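Local coordinates for 2-oxo-1,2-dihydroquinoline 8-monooxygenase, oxygenase component (Pseudomonas putida, PDB 1Z02), which hydroxylates 2-oxo-1,2-dihydroquinoline at carbon 8, using a Rieske [2Fe-2S] cluster to pass electrons to a mononuclear iron that activates oxygen, at the interface of chains A and B. Coordinates in Å, arbitrary orientation; residue numbers count along the deposited sequence, not the author numbering. Chains: chain A/B, 2-oxo-1,2-dihydroquinoline 8-monooxygenase, oxygenase component.

The interface of chains A and B. Residues chain A 107-108; chain B 215, 218, 220-221, 372.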
# COMPACT_ATOMS: atom_id res chain seq x y z
N TYR A 107 -14.41 18.71 -16.39
CA TYR A 107 -15.42 17.67 -16.53
C TYR A 107 -16.72 18.26 -17.07
O TYR A 107 -17.04 18.07 -18.23
CB TYR A 107 -15.66 16.95 -15.19
CG TYR A 107 -16.39 15.63 -15.34
CD1 TYR A 107 -16.69 14.85 -14.23
CD2 TYR A 107 -16.80 15.17 -16.59
CE1 TYR A 107 -17.38 13.65 -14.36
CE2 TYR A 107 -17.49 13.98 -16.73
CZ TYR A 107 -17.78 13.23 -15.61
OH TYR A 107 -18.49 12.06 -15.77
N HIS A 108 -17.46 18.99 -16.24
CA HIS A 108 -18.73 19.57 -16.68
C HIS A 108 -18.68 21.09 -16.85
O HIS A 108 -19.70 21.71 -17.18
CB HIS A 108 -19.86 19.22 -15.72
CG HIS A 108 -20.06 17.76 -15.53
ND1 HIS A 108 -19.50 17.05 -14.48
CD2 HIS A 108 -20.75 16.85 -16.25
CE1 HIS A 108 -19.84 15.78 -14.58
NE2 HIS A 108 -20.60 15.63 -15.64
N ASN B 215 -20.69 8.11 -15.16
CA ASN B 215 -20.01 8.83 -16.22
C ASN B 215 -20.46 8.25 -17.56
O ASN B 215 -20.53 8.95 -18.56
CB ASN B 215 -18.48 8.69 -16.08
CG ASN B 215 -17.75 8.92 -17.39
OD1 ASN B 215 -17.55 7.98 -18.16
ND2 ASN B 215 -17.37 10.16 -17.65
N ASP B 218 -23.64 10.10 -18.68
CA ASP B 218 -23.65 11.54 -18.43
C ASP B 218 -23.92 12.21 -19.78
O ASP B 218 -23.32 11.82 -20.79
CB ASP B 218 -22.29 12.00 -17.89
CG ASP B 218 -22.27 13.46 -17.54
OD1 ASP B 218 -22.55 13.80 -16.37
OD2 ASP B 218 -21.98 14.29 -18.43
N ALA B 220 -23.78 15.72 -20.28
CA ALA B 220 -23.07 16.98 -20.44
C ALA B 220 -21.58 17.04 -20.07
O ALA B 220 -21.23 17.60 -19.03
CB ALA B 220 -23.81 18.07 -19.67
N HIS B 221 -20.71 16.49 -20.91
CA HIS B 221 -19.28 16.59 -20.62
C HIS B 221 -18.45 16.75 -21.88
O HIS B 221 -17.49 16.00 -22.11
CB HIS B 221 -18.78 15.42 -19.77
CG HIS B 221 -19.00 14.07 -20.37
ND1 HIS B 221 -20.23 13.45 -20.43
CD2 HIS B 221 -18.11 13.19 -20.90
CE1 HIS B 221 -20.09 12.25 -20.96
NE2 HIS B 221 -18.82 12.06 -21.25
N MET B 372 -12.42 11.63 -10.09
CA MET B 372 -13.52 11.79 -9.12
C MET B 372 -13.43 10.91 -7.87
O MET B 372 -13.93 11.27 -6.81
CB MET B 372 -14.86 11.49 -9.80
CG MET B 372 -15.58 12.71 -10.34
SD MET B 372 -17.08 12.24 -11.24
CE MET B 372 -17.77 11.13 -10.23
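The consecutive loop residues A:Tyr107 and A:His108, the latter a cluster ligand, project from chain A against the loop B:Asp218 to B:His221, with helices 209-216 and 363-377 of chain B flanking the tyrosine. This is the subunit junction of the trimeric Rieske oxygenases, where the cluster of one subunit faces the mononuclear iron of its neighbour. A:His108 and B:Asp218 reach tip to tip: NE2 of the imidazole donates to carboxylate OD1 at 2.8 Å, meeting it from above the carboxylate plane, with ring and carboxylate planes 49° apart. The other oxygen, OD2, accepts from ND1 of the iron ligand B:His221 at 2.8 Å, on its anti side but tilted out of the carboxylate plane, in a bent bond. One carboxylate thus joins a ligand of each metal centre, a likely path for electrons between subunits. CG of B:Asp218 is anti to the backbone N (chi1 -177°), which places the carboxylate between the two imidazole nitrogens. An alanine here would probably leave both imidazole N-H groups without their acceptor, take away one restraint on each ring's orientation and break the link between the centres. A:Tyr107 lies against A:His108, whose CE1 sits over the centre of the phenol ring. SD of B:Met372 lies at the ring edge, in plane, 3.4 Å from CE1 of A:Tyr107. CB of B:His221 packs 3.6 Å from CE2 of the tyrosine. At its tip, the phenol OH accepts a nearly straight hydrogen bond from amide ND2 of B:Asn215, 2.9 Å long and close to the amide plane.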